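Hypothetical protein (Bacteroides fragilis, PDB 4JJA) is of unknown function but may be an exported peptidoglycan exo-beta-N-acetylmuramidase acting on cell-wall glycan. Local coordinates at residues D5-G9 against A10-K14; L41-L44 against L45-F49; G113-Y117 against T118-S122; C234-E237 against G238-V241; G330-Y333 against V334-I338. One frame throughout, in Å; residues are numbered along the deposited sequence. Where two conformers were deposited one is given.

Interaction 1: residues D5-G9 against A10-K14; sequences DVIIG and AEQTK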
loop_
_atom_site.group_PDB
_atom_site.type_symbol
_atom_site.label_atom_id
_atom_site.label_comp_id
_atom_site.label_asym_id
_atom_site.label_seq_id
_atom_site.Cartn_x
_atom_site.Cartn_y
_atom_site.Cartn_z
ATOM N N ASP A 5 13.383 -19.647 1.043
ATOM C CA ASP A 5 12.788 -18.391 1.459
ATOM C C ASP A 5 13.032 -17.274 0.466
ATOM O O ASP A 5 13.994 -17.284 -0.288
ATOM C CB ASP A 5 13.365 -17.976 2.784
ATOM C CG ASP A 5 12.959 -18.912 3.901
ATOM O OD1 ASP A 5 12.039 -19.749 3.678
ATOM O OD2 ASP A 5 13.561 -18.806 4.983
ATOM N N VAL A 6 12.113 -16.323 0.480
ATOM C CA VAL A 6 12.264 -15.166 -0.402
ATOM C C VAL A 6 13.580 -14.468 -0.129
ATOM O O VAL A 6 13.928 -14.239 1.013
ATOM C CB VAL A 6 11.092 -14.167 -0.229
ATOM C CG1 VAL A 6 11.393 -12.896 -1.000
ATOM C CG2 VAL A 6 9.804 -14.782 -0.715
ATOM N N ILE A 7 14.274 -14.091 -1.192
ATOM C CA ILE A 7 15.466 -13.250 -1.072
ATOM C C ILE A 7 15.076 -11.918 -1.728
ATOM O O ILE A 7 14.883 -11.817 -2.939
ATOM C CB ILE A 7 16.697 -13.869 -1.769
ATOM C CG1 ILE A 7 17.000 -15.259 -1.241
ATOM C CG2 ILE A 7 17.911 -12.955 -1.672
ATOM C CD1 ILE A 7 18.087 -16.008 -2.040
ATOM N N ILE A 8 14.950 -10.886 -0.918
ATOM C CA ILE A 8 14.533 -9.590 -1.436
ATOM C C ILE A 8 15.661 -8.967 -2.270
ATOM O O ILE A 8 16.832 -9.371 -2.191
ATOM C CB ILE A 8 14.093 -8.634 -0.324
ATOM C CG1 ILE A 8 15.255 -8.290 0.608
ATOM C CG2 ILE A 8 12.849 -9.190 0.436
ATOM C CD1 ILE A 8 14.929 -7.176 1.615
ATOM N N GLY A 9 15.317 -7.986 -3.096
ATOM C CA GLY A 9 16.286 -7.316 -3.939
ATOM C C GLY A 9 17.473 -6.787 -3.122
ATOM O O GLY A 9 18.611 -6.908 -3.546
ATOM N N ALA A 10 17.190 -6.124 -1.993
ATOM C CA ALA A 10 18.245 -5.441 -1.230
ATOM C C ALA A 10 19.290 -6.403 -0.681
ATOM O O ALA A 10 20.420 -5.986 -0.419
ATOM C CB ALA A 10 17.660 -4.602 -0.125
ATOM N N GLU A 11 18.964 -7.678 -0.507
ATOM C CA GLU A 11 19.917 -8.682 -0.029
ATOM C C GLU A 11 20.935 -9.069 -1.083
ATOM O O GLU A 11 21.994 -9.619 -0.764
ATOM C CB GLU A 11 19.164 -9.960 0.362
ATOM C CG GLU A 11 18.376 -9.855 1.612
ATOM C CD GLU A 11 17.640 -11.147 1.925
ATOM O OE1 GLU A 11 16.524 -11.337 1.411
ATOM O OE2 GLU A 11 18.208 -11.994 2.667
ATOM N N GLN A 12 20.606 -8.844 -2.345
ATOM C CA GLN A 12 21.392 -9.317 -3.480
ATOM C C GLN A 12 22.470 -8.278 -3.872
ATOM O O GLN A 12 22.480 -7.739 -4.971
ATOM C CB GLN A 12 20.482 -9.603 -4.666
ATOM C CG GLN A 12 19.456 -10.672 -4.317
ATOM C CD GLN A 12 18.427 -10.798 -5.418
ATOM O OE1 GLN A 12 18.782 -11.080 -6.590
ATOM N NE2 GLN A 12 17.163 -10.649 -5.058
ATOM N N THR A 13 23.345 -7.997 -2.905
ATOM C CA THR A 13 24.305 -6.921 -3.088
ATOM C C THR A 13 25.200 -7.142 -4.297
ATOM O O THR A 13 25.588 -6.186 -4.954
ATOM C CB THR A 13 25.121 -6.670 -1.854
ATOM O OG1 THR A 13 25.874 -7.838 -1.559
ATOM C CG2 THR A 13 24.235 -6.306 -0.671
ATOM N N LYS A 14 25.526 -8.376 -4.647
ATOM C CA LYS A 14 26.375 -8.564 -5.829
ATOM C C LYS A 14 25.656 -8.173 -7.128
ATOM O O LYS A 14 26.300 -7.812 -8.141
ATOM C CB LYS A 14 26.990 -9.983 -5.841
ATOM C CG LYS A 14 27.985 -10.199 -4.691
ATOM C CD LYS A 14 28.352 -11.668 -4.457
ATOM C CE LYS A 14 28.649 -12.383 -5.782
ATOM N NZ LYS A 14 28.662 -13.903 -5.642
HETATM O O HOH W 1 16.507 -14.355 2.532
#
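The Glu11 carboxylate turns back over the chain and takes the backbone N-H of Ile8 on OE1, with Ile8 N to Glu11 OE1 at 2.8 Å. The bond closes a tight turn through Gly9 and Ala10 that leads into helix 13-20. OE1 is met on its anti side, and the Glu11 chain, extended beyond CG, crosses Ile8 at about a right angle, laying its methylene CG 3.6 Å from Ile8 CG1. A long, flexible acid suits this place because its stem is apolar and its tip accepts. Ile8 O is gripped twice, by Glu11 N and, from the opposite face of its carbonyl plane, by Gln12 NE2, each at 3.2 Å. Gln12 N binds Gly9 O at 3.0 Å. Farther out, Gln12 NE2 also donates to Pro201 O, an amide well matched to two carbonyls, while Ile7 pairs by backbone with Lys203 and Gly9 with Asp141, which anchors the turn to neighbouring loops. The Ala10 methyl, resting on Asp108, has its CB 4.1 Å from Ile8 CD1.

Interaction 2: residues L41-L44 against L45-F49; sequences LDIL and LENNF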
loop_
_atom_site.group_PDB
_atom_site.type_symbol
_atom_site.label_atom_id
_atom_site.label_comp_id
_atom_site.label_asym_id
_atom_site.label_seq_id
_atom_site.Cartn_x
_atom_site.Cartn_y
_atom_site.Cartn_z
ATOM N N LEU A 41 20.434 2.390 3.918
ATOM C CA LEU A 41 21.284 3.575 4.026
ATOM C C LEU A 41 22.608 3.233 4.752
ATOM O O LEU A 41 23.672 3.627 4.323
ATOM C CB LEU A 41 20.519 4.678 4.771
ATOM C CG LEU A 41 21.376 5.886 5.158
ATOM C CD1 LEU A 41 21.869 6.608 3.948
ATOM C CD2 LEU A 41 20.581 6.802 6.078
ATOM N N ASP A 42 22.502 2.511 5.850
ATOM C CA ASP A 42 23.686 2.147 6.666
ATOM C C ASP A 42 24.571 1.162 5.931
ATOM O O ASP A 42 25.809 1.290 5.924
ATOM C CB ASP A 42 23.246 1.542 7.983
ATOM C CG ASP A 42 22.401 2.516 8.809
ATOM O OD1 ASP A 42 22.782 3.699 9.020
ATOM O OD2 ASP A 42 21.265 2.144 9.169
ATOM N N ILE A 43 23.976 0.189 5.270
ATOM C CA ILE A 43 24.727 -0.812 4.537
ATOM C C ILE A 43 25.519 -0.132 3.411
ATOM O O ILE A 43 26.720 -0.423 3.193
ATOM C CB ILE A 43 23.805 -1.855 3.964
ATOM C CG1 ILE A 43 23.217 -2.680 5.120
ATOM C CG2 ILE A 43 24.500 -2.773 2.974
ATOM C CD1 ILE A 43 21.951 -3.418 4.761
ATOM N N LEU A 44 24.883 0.790 2.707
ATOM C CA LEU A 44 25.548 1.454 1.617
ATOM C C LEU A 44 26.689 2.337 2.115
ATOM O O LEU A 44 27.777 2.298 1.568
ATOM C CB LEU A 44 24.574 2.276 0.788
ATOM C CG LEU A 44 23.521 1.466 0.045
ATOM C CD1 LEU A 44 22.606 2.417 -0.749
ATOM C CD2 LEU A 44 24.150 0.451 -0.893
ATOM N N LEU A 45 26.453 3.090 3.178
ATOM C CA LEU A 45 27.548 3.922 3.724
ATOM C C LEU A 45 28.705 3.090 4.250
ATOM O O LEU A 45 29.888 3.438 4.043
ATOM C CB LEU A 45 27.007 4.858 4.803
ATOM C CG LEU A 45 26.074 5.999 4.349
ATOM C CD1 LEU A 45 25.400 6.667 5.554
ATOM C CD2 LEU A 45 26.800 6.972 3.438
ATOM N N GLU A 46 28.411 1.970 4.871
ATOM C CA GLU A 46 29.460 1.061 5.393
ATOM C C GLU A 46 30.298 0.425 4.281
ATOM O O GLU A 46 31.431 0.026 4.508
ATOM C CB GLU A 46 28.878 -0.023 6.339
ATOM C CG GLU A 46 28.391 -1.361 5.736
ATOM C CD GLU A 46 27.910 -2.412 6.798
ATOM O OE1 GLU A 46 28.285 -2.312 7.989
ATOM O OE2 GLU A 46 27.170 -3.351 6.427
ATOM N N ASN A 47 29.738 0.327 3.082
ATOM C CA ASN A 47 30.392 -0.158 1.890
ATOM C C ASN A 47 30.954 0.980 1.018
ATOM O O ASN A 47 31.281 0.740 -0.135
ATOM C CB ASN A 47 29.473 -1.099 1.124
ATOM C CG ASN A 47 29.389 -2.452 1.780
ATOM O OD1 ASN A 47 30.262 -3.301 1.586
ATOM N ND2 ASN A 47 28.357 -2.646 2.605
ATOM N N ASN A 48 31.046 2.178 1.601
ATOM C CA ASN A 48 31.713 3.347 1.022
ATOM C C ASN A 48 30.995 3.921 -0.186
ATOM O O ASN A 48 31.587 4.633 -1.010
ATOM C CB ASN A 48 33.199 3.063 0.730
ATOM C CG ASN A 48 33.950 2.621 1.958
ATOM O OD1 ASN A 48 33.791 3.208 3.033
ATOM N ND2 ASN A 48 34.748 1.566 1.825
ATOM N N PHE A 49 29.681 3.676 -0.265
ATOM C CA PHE A 49 28.880 4.348 -1.271
ATOM C C PHE A 49 28.491 5.760 -0.792
ATOM O O PHE A 49 28.279 6.028 0.392
ATOM C CB PHE A 49 27.632 3.523 -1.618
ATOM C CG PHE A 49 27.938 2.249 -2.273
ATOM C CD1 PHE A 49 28.238 2.219 -3.600
ATOM C CD2 PHE A 49 27.952 1.059 -1.577
ATOM C CE1 PHE A 49 28.558 1.020 -4.229
ATOM C CE2 PHE A 49 28.261 -0.123 -2.197
ATOM C CZ PHE A 49 28.556 -0.151 -3.519
#
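A Schellman motif ends helix 40-46 here, with Asn48 as its C-prime residue at positive phi (69°), a conformation that asparagine tolerates well. Phe49 N reaches back to Leu44 O at 3.0 Å, and Asn48 N bonds to Leu45 O. The Asn47 side chain adds a bond: its ND2 donates to Ile43 O at 2.8 Å, nearly straight at 167° and with the acceptor close to the amide plane. Asn47 N approaches the same oxygen from the opposite face of the carbonyl plane. On the buried side, Leu44 CD2 packs 3.9 Å from Phe49 CD2, while Leu44 O sits at the edge of the Phe49 ring. One turn earlier, Leu41 and Leu45 run side by side and touch through their CD1 methyls at 3.9 Å. These leucines lie on Val51 of strand 50-56, and Phe49 meets Phe17 of helix 13-20 edge-to-face. The oxygens of Ile43, Leu44 and Leu45 thus find donors within the turn itself, as the chain leaves the helix and carries Phe49 into the apolar layer between helix 13-20 and the sheet.

Interaction 3: residues G113-Y117 against T118-S122; sequences GLRFY and TYYIS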
loop_
_atom_site.group_PDB
_atom_site.type_symbol
_atom_site.label_atom_id
_atom_site.label_comp_id
_atom_site.label_asym_id
_atom_site.label_seq_id
_atom_site.Cartn_x
_atom_site.Cartn_y
_atom_site.Cartn_z
ATOM N N GLY A 113 0.097 -3.582 -1.087
ATOM C CA GLY A 113 -0.661 -3.986 -2.282
ATOM C C GLY A 113 -2.051 -3.471 -2.504
ATOM O O GLY A 113 -2.862 -4.120 -3.128
ATOM N N LEU A 114 -2.337 -2.274 -1.975
ATOM C CA LEU A 114 -3.639 -1.673 -2.100
ATOM C C LEU A 114 -3.553 -0.340 -2.806
ATOM O O LEU A 114 -2.662 0.472 -2.577
ATOM C CB LEU A 114 -4.265 -1.430 -0.718
ATOM C CG LEU A 114 -5.034 -2.598 -0.137
ATOM C CD1 LEU A 114 -6.247 -2.948 -1.008
ATOM C CD2 LEU A 114 -4.101 -3.774 0.168
ATOM N N ARG A 115 -4.555 -0.086 -3.629
ATOM C CA ARG A 115 -4.626 1.207 -4.343
ATOM C C ARG A 115 -4.689 2.423 -3.422
ATOM O O ARG A 115 -4.232 3.483 -3.773
ATOM C CB ARG A 115 -5.809 1.176 -5.290
ATOM C CG ARG A 115 -5.890 2.317 -6.258
ATOM C CD ARG A 115 -7.074 2.195 -7.175
ATOM N NE ARG A 115 -8.320 2.324 -6.476
ATOM C CZ ARG A 115 -9.451 1.688 -6.796
ATOM N NH1 ARG A 115 -9.499 0.819 -7.801
ATOM N NH2 ARG A 115 -10.553 1.898 -6.044
ATOM N N PHE A 116 -5.251 2.261 -2.235
ATOM C CA PHE A 116 -5.406 3.329 -1.280
ATOM C C PHE A 116 -4.327 3.353 -0.216
ATOM O O PHE A 116 -4.399 4.168 0.717
ATOM C CB PHE A 116 -6.828 3.397 -0.699
ATOM C CG PHE A 116 -7.447 2.082 -0.336
ATOM C CD1 PHE A 116 -6.920 1.298 0.685
ATOM C CD2 PHE A 116 -8.586 1.636 -0.993
ATOM C CE1 PHE A 116 -7.511 0.081 1.052
ATOM C CE2 PHE A 116 -9.174 0.429 -0.631
ATOM C CZ PHE A 116 -8.627 -0.353 0.371
ATOM N N TYR A 117 -3.259 2.543 -0.394
ATOM C CA TYR A 117 -2.033 2.621 0.416
ATOM C C TYR A 117 -1.012 3.268 -0.503
ATOM O O TYR A 117 -0.652 2.679 -1.517
ATOM C CB TYR A 117 -1.628 1.244 0.855
ATOM C CG TYR A 117 -0.564 1.250 1.946
ATOM C CD1 TYR A 117 -0.937 1.253 3.267
ATOM C CD2 TYR A 117 0.788 1.152 1.657
ATOM C CE1 TYR A 117 -0.037 1.223 4.282
ATOM C CE2 TYR A 117 1.740 1.127 2.659
ATOM C CZ TYR A 117 1.314 1.164 3.985
ATOM O OH TYR A 117 2.285 1.116 4.963
ATOM N N THR A 118 -0.523 4.443 -0.081
ATOM C CA THR A 118 -0.053 5.517 -0.988
ATOM C C THR A 118 1.390 5.609 -1.373
ATOM O O THR A 118 1.777 6.534 -2.082
ATOM C CB THR A 118 -0.411 6.939 -0.435
ATOM O OG1 THR A 118 0.284 7.217 0.784
ATOM C CG2 THR A 118 -1.909 7.044 -0.216
ATOM N N TYR A 119 2.207 4.669 -0.944
ATOM C CA TYR A 119 3.641 4.746 -1.295
ATOM C C TYR A 119 3.862 4.740 -2.809
ATOM O O TYR A 119 4.750 5.419 -3.285
ATOM C CB TYR A 119 4.463 3.612 -0.702
ATOM C CG TYR A 119 4.550 3.567 0.791
ATOM C CD1 TYR A 119 4.255 4.685 1.574
ATOM C CD2 TYR A 119 4.938 2.394 1.419
ATOM C CE1 TYR A 119 4.358 4.609 2.985
ATOM C CE2 TYR A 119 5.041 2.329 2.788
ATOM C CZ TYR A 119 4.725 3.436 3.552
ATOM O OH TYR A 119 4.828 3.386 4.945
ATOM N N TYR A 120 3.044 4.020 -3.586
ATOM C CA TYR A 120 3.260 4.015 -5.011
ATOM C C TYR A 120 3.006 5.403 -5.626
ATOM O O TYR A 120 3.531 5.715 -6.703
ATOM C CB TYR A 120 2.431 2.927 -5.747
ATOM C CG TYR A 120 0.954 3.244 -5.853
ATOM C CD1 TYR A 120 0.434 3.958 -6.904
ATOM C CD2 TYR A 120 0.096 2.877 -4.850
ATOM C CE1 TYR A 120 -0.911 4.297 -6.984
ATOM C CE2 TYR A 120 -1.245 3.216 -4.878
ATOM C CZ TYR A 120 -1.763 3.934 -5.944
ATOM O OH TYR A 120 -3.088 4.303 -6.010
ATOM N N ILE A 121 2.152 6.216 -4.981
ATOM C CA ILE A 121 1.890 7.570 -5.510
ATOM C C ILE A 121 3.131 8.415 -5.318
ATOM O O ILE A 121 3.545 9.102 -6.234
ATOM C CB ILE A 121 0.653 8.218 -4.885
ATOM C CG1 ILE A 121 -0.591 7.355 -5.175
ATOM C CG2 ILE A 121 0.496 9.649 -5.371
ATOM C CD1 ILE A 121 -1.908 7.923 -4.666
ATOM N N SER A 122 3.797 8.257 -4.188
ATOM C CA SER A 122 5.088 8.923 -3.990
ATOM C C SER A 122 6.097 8.431 -5.035
ATOM O O SER A 122 6.890 9.190 -5.549
ATOM C CB SER A 122 5.613 8.698 -2.574
ATOM O OG SER A 122 4.795 9.324 -1.616
HETATM O O HOH W 2 1.824 1.895 -2.021
#
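Two aromatic side chains two residues apart, Tyr117 and Tyr119, form a T-shaped pair. The edge of Tyr117 points at a face of Tyr119, centroids 4.9 Å apart and planes at 70°, with Tyr117 CE2 3.5 Å from Tyr119 CE2 and displaced toward the rim of that ring. The Tyr117 ring gets there because its CG is anti to the backbone N (chi1 -167°), which lays it alongside Tyr119, both pointing the same way.

Of the hydrogen bonds, the one across the turn is made by Tyr120. Its OH donates to Arg115 O at 2.6 Å, in the carbonyl plane and on a lone pair, and is also bonded to Gly165 N; a phenol can donate and accept at once, which suits a buried position between a carbonyl and an N-H. Tyr117 OH is hydrogen-bonded to Ser218 OG. The loop is a type I beta turn from Leu114 to Tyr117 that delivers the chain to helix 119-132, following strand 104-107 of the parallel, Rossmann-like sheet. Water 2 extends the join, lying 2.6 Å from Tyr117 O and accepting from Tyr120 N at 2.9 Å. Nearby, Thr118 N bonds to a glycerol, probably from the crystallisation liquor.

Van der Waals contact comes from Arg115, whose methylene CG rests 3.4 Å from Tyr120 OH. The two side chains point the same way, the Arg115 carbonyl lies at the Tyr120 ring edge, and the guanidinium goes on to bind the carbonyls of Ile168, Pro153, Leu328 and Val329.

Interaction 4: residues C234-E237 against G238-V241; sequences CLFE and GTPV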
loop_
_atom_site.group_PDB
_atom_site.type_symbol
_atom_site.label_atom_id
_atom_site.label_comp_id
_atom_site.label_asym_id
_atom_site.label_seq_id
_atom_site.Cartn_x
_atom_site.Cartn_y
_atom_site.Cartn_z
ATOM N N CYS A 234 -10.674 -1.648 5.199
ATOM C CA CYS A 234 -10.344 -0.245 4.996
ATOM C C CYS A 234 -11.473 0.493 4.281
ATOM O O CYS A 234 -11.559 1.694 4.391
ATOM C CB CYS A 234 -9.016 -0.076 4.211
ATOM S SG CYS A 234 -8.285 1.563 4.376
ATOM N N LEU A 235 -12.379 -0.225 3.610
ATOM C CA LEU A 235 -13.560 0.444 3.051
ATOM C C LEU A 235 -14.373 1.177 4.090
ATOM O O LEU A 235 -15.095 2.140 3.764
ATOM C CB LEU A 235 -14.387 -0.558 2.255
ATOM C CG LEU A 235 -13.624 -1.249 1.103
ATOM C CD1 LEU A 235 -14.575 -2.242 0.407
ATOM C CD2 LEU A 235 -13.045 -0.261 0.112
ATOM N N PHE A 236 -14.296 0.739 5.340
ATOM C CA PHE A 236 -14.980 1.443 6.408
ATOM C C PHE A 236 -14.478 2.852 6.654
ATOM O O PHE A 236 -15.167 3.645 7.284
ATOM C CB PHE A 236 -14.980 0.664 7.726
ATOM C CG PHE A 236 -15.911 -0.519 7.772
ATOM C CD1 PHE A 236 -17.268 -0.346 7.632
ATOM C CD2 PHE A 236 -15.448 -1.802 8.015
ATOM C CE1 PHE A 236 -18.140 -1.398 7.776
ATOM C CE2 PHE A 236 -16.322 -2.890 8.137
ATOM C CZ PHE A 236 -17.673 -2.668 7.994
ATOM N N GLU A 237 -13.317 3.199 6.132
ATOM C CA GLU A 237 -12.855 4.589 6.238
ATOM C C GLU A 237 -13.742 5.518 5.420
ATOM O O GLU A 237 -13.654 6.717 5.586
ATOM C CB GLU A 237 -11.400 4.706 5.842
ATOM C CG GLU A 237 -10.557 3.909 6.864
ATOM C CD GLU A 237 -9.186 4.336 7.209
ATOM O OE1 GLU A 237 -8.531 4.942 6.389
ATOM O OE2 GLU A 237 -8.746 3.958 8.333
ATOM N N GLY A 238 -14.563 4.987 4.526
ATOM C CA GLY A 238 -15.588 5.737 3.815
ATOM C C GLY A 238 -16.924 5.755 4.506
ATOM O O GLY A 238 -17.920 6.020 3.818
ATOM N N THR A 239 -16.957 5.483 5.813
ATOM C CA THR A 239 -18.155 5.358 6.618
ATOM C C THR A 239 -17.825 5.862 8.006
ATOM O O THR A 239 -16.647 6.076 8.325
ATOM C CB THR A 239 -18.626 3.874 6.741
ATOM O OG1 THR A 239 -17.839 3.200 7.742
ATOM C CG2 THR A 239 -18.608 3.118 5.406
ATOM N N PRO A 240 -18.810 5.947 8.921
ATOM C CA PRO A 240 -18.516 6.278 10.323
ATOM C C PRO A 240 -18.108 5.110 11.220
ATOM O O PRO A 240 -17.898 5.284 12.416
ATOM C CB PRO A 240 -19.822 6.876 10.820
ATOM C CG PRO A 240 -20.754 6.816 9.744
ATOM C CD PRO A 240 -20.233 6.025 8.630
ATOM N N VAL A 241 -18.036 3.918 10.662
ATOM C CA VAL A 241 -17.788 2.698 11.436
ATOM C C VAL A 241 -16.314 2.662 11.845
ATOM O O VAL A 241 -15.430 2.929 11.042
ATOM C CB VAL A 241 -18.162 1.452 10.599
ATOM C CG1 VAL A 241 -17.833 0.198 11.297
ATOM C CG2 VAL A 241 -19.625 1.502 10.208
#
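Phe236 leaves a 3-10 turn, residues 234-237, that follows helix 224-233, and its ring is met by the ST turn begun by Thr239, hydroxyl at the edge and Val241 over a face. At the base, CB lies 3.8 Å from Thr239 OG1. CG comes next, near both CB and CG1 of Val241. CD1 makes the closest approach, 3.6 Å from Val241 CB; CE1 follows along Val241 CG1. That methyl sits over one ring face as a CH-pi contact, 4.0 Å from the centroid and 21° off the normal. Beyond these atoms the ring runs on into outside partners: Tyr254 of strand 253-256 stacks on it, and Tyr306 and Ala310 of helix 305-314 also pack against it, so a flat apolar group suits the site. Gly238 N closes the 3-10 turn on Leu235 O. Thr239 suits its place by using one hydroxyl twice: OG1 accepts from Val241 N at 3.0 Å, and donates to Phe236 O at 2.7 Å, in the carbonyl plane on a lone pair.

Interaction 5: residues G330-Y333 against V334-I338; sequences GTDY and VRKMI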
loop_
_atom_site.group_PDB
_atom_site.type_symbol
_atom_site.label_atom_id
_atom_site.label_comp_id
_atom_site.label_asym_id
_atom_site.label_seq_id
_atom_site.Cartn_x
_atom_site.Cartn_y
_atom_site.Cartn_z
ATOM N N GLY A 330 -13.739 3.396 -5.970
ATOM C CA GLY A 330 -13.347 3.698 -7.346
ATOM C C GLY A 330 -14.418 3.715 -8.405
ATOM O O GLY A 330 -14.128 3.925 -9.554
ATOM N N THR A 331 -15.659 3.506 -7.986
ATOM C CA THR A 331 -16.814 3.490 -8.892
ATOM C C THR A 331 -18.044 3.854 -8.086
ATOM O O THR A 331 -18.068 3.729 -6.857
ATOM C CB THR A 331 -17.007 2.092 -9.514
ATOM O OG1 THR A 331 -18.018 2.207 -10.476
ATOM C CG2 THR A 331 -17.406 1.025 -8.503
ATOM N N ASP A 332 -19.067 4.326 -8.776
ATOM C CA ASP A 332 -20.294 4.756 -8.160
ATOM C C ASP A 332 -21.300 3.645 -7.881
ATOM O O ASP A 332 -22.230 3.841 -7.115
ATOM C CB ASP A 332 -20.961 5.875 -8.993
ATOM C CG ASP A 332 -21.432 5.458 -10.314
ATOM O OD1 ASP A 332 -21.301 4.309 -10.738
ATOM O OD2 ASP A 332 -21.994 6.370 -11.006
ATOM N N TYR A 333 -21.114 2.454 -8.447
ATOM C CA TYR A 333 -22.204 1.464 -8.352
ATOM C C TYR A 333 -22.207 0.725 -7.040
ATOM O O TYR A 333 -23.215 0.123 -6.702
ATOM C CB TYR A 333 -22.230 0.499 -9.510
ATOM C CG TYR A 333 -21.028 -0.407 -9.692
ATOM C CD1 TYR A 333 -20.767 -1.461 -8.800
ATOM C CD2 TYR A 333 -20.178 -0.271 -10.785
ATOM C CE1 TYR A 333 -19.704 -2.326 -8.998
ATOM C CE2 TYR A 333 -19.123 -1.137 -10.979
ATOM C CZ TYR A 333 -18.875 -2.167 -10.088
ATOM O OH TYR A 333 -17.820 -3.023 -10.292
ATOM N N VAL A 334 -21.108 0.711 -6.275
ATOM C CA VAL A 334 -21.094 -0.025 -5.029
ATOM C C VAL A 334 -22.072 0.571 -4.015
ATOM O O VAL A 334 -22.931 -0.149 -3.460
ATOM C CB VAL A 334 -19.680 -0.179 -4.459
ATOM C CG1 VAL A 334 -19.682 -0.821 -3.055
ATOM C CG2 VAL A 334 -18.780 -0.965 -5.422
ATOM N N ARG A 335 -22.026 1.892 -3.810
ATOM C CA ARG A 335 -22.998 2.521 -2.947
ATOM C C ARG A 335 -24.421 2.257 -3.430
ATOM O O ARG A 335 -25.324 1.924 -2.630
ATOM C CB ARG A 335 -22.746 4.015 -2.977
ATOM C CG ARG A 335 -23.743 4.864 -2.233
ATOM C CD ARG A 335 -23.651 6.320 -2.604
ATOM N NE ARG A 335 -22.375 6.928 -2.218
ATOM C CZ ARG A 335 -22.194 7.843 -1.258
ATOM N NH1 ARG A 335 -23.188 8.261 -0.492
ATOM N NH2 ARG A 335 -20.979 8.349 -1.087
ATOM N N LYS A 336 -24.640 2.461 -4.721
ATOM C CA LYS A 336 -25.999 2.355 -5.259
ATOM C C LYS A 336 -26.567 0.940 -5.085
ATOM O O LYS A 336 -27.730 0.752 -4.711
ATOM C CB LYS A 336 -26.019 2.724 -6.733
ATOM C CG LYS A 336 -25.742 4.197 -7.013
ATOM C CD LYS A 336 -25.727 4.459 -8.554
ATOM C CE LYS A 336 -25.250 5.829 -8.981
ATOM N NZ LYS A 336 -25.252 5.923 -10.490
HETATM N N MSE A 337 -25.749 -0.058 -5.356
HETATM C CA MSE A 337 -26.191 -1.456 -5.229
HETATM C C MSE A 337 -26.402 -1.877 -3.790
HETATM O O MSE A 337 -27.362 -2.578 -3.488
HETATM C CB MSE A 337 -25.214 -2.370 -5.930
HETATM C CG MSE A 337 -25.213 -2.240 -7.441
HETATM SE SE MSE A 337 -23.976 -3.391 -8.335
HETATM C CE MSE A 337 -24.958 -5.079 -8.240
ATOM N N ILE A 338 -25.552 -1.396 -2.876
ATOM C CA ILE A 338 -25.796 -1.692 -1.461
ATOM C C ILE A 338 -27.144 -1.109 -1.044
ATOM O O ILE A 338 -27.967 -1.768 -0.404
ATOM C CB ILE A 338 -24.683 -1.205 -0.552
ATOM C CG1 ILE A 338 -23.388 -1.996 -0.847
ATOM C CG2 ILE A 338 -25.095 -1.333 0.923
ATOM C CD1 ILE A 338 -22.142 -1.564 -0.114
HETATM O O HOH W 3 -19.870 3.528 -4.747
HETATM O O HOH W 4 -23.888 3.470 -11.416
#
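Tyr333 lies beside the selenomethionine Met337 one helical turn on, the two side chains pointing the same way, and carries the Thr331 methyl CG2 over the middle of one ring face, 3.6 Å above the plane. Tyr333 CD1 is 3.8 Å from Met337 SE. The selenium stands 4.8 Å from the ring centroid and 54° off the normal, an oblique Met-aromatic contact. A chi1 of 63° sets Tyr333 CG between its own backbone N and carbonyl carbon and turns the ring back over Thr331. Its CE1 meets Val334 CG2 at 3.9 Å. The same Val334 methyl touches Thr331 CG2, so a branched apolar residue suits this inner position, where Ile347 and Phe325 also close in. Arg350 makes a cation-pi contact with the Tyr333 ring.

The helix is entered through polar bonds as well. Met337 N donates to Tyr333 O at 2.9 Å, the regular bond of its first turn. Water 3 takes the N-H of Arg335 and gives a proton to Thr331 O, linking the loop to the helix start. On the outer side the extended chain of Lys336 passes Asp332 O with its methylenes and brings NZ to Asp332 OD2 at 3.3 Å, a salt bridge whose hydrogen bond is weak. Water 4 ties Lys336 NZ to the other carboxylate oxygen, OD1. An acid at the helix start probably suits the helix dipole, and its long, partly water-mediated link to the lysine probably makes a modest electrostatic contribution at the surface.

Interactions 1 and 2 occupy one end of the molecule, their centres 16 Å apart and joined through helix 13-20, which interaction 1 leads into and whose Phe17 meets Phe49. Interactions 4 and 5 lie on the other side of the chain's centre, their own centres 14 Å apart. Interaction 3, its centre about 4 Å from that of the chain, bridges toward both of them: Phe116 CE1 packs 3.5 Å from Cys234 CB of interaction 4, and Arg115 NH2 comes 3.5 Å from Gly330 N of interaction 5. The 113-117 loop therefore joins the N-terminal and C-terminal family regions. Glycerol binds beside Thr118 and beside Glu237, a possible but unproven hint of a pocket; no active-site residue is established.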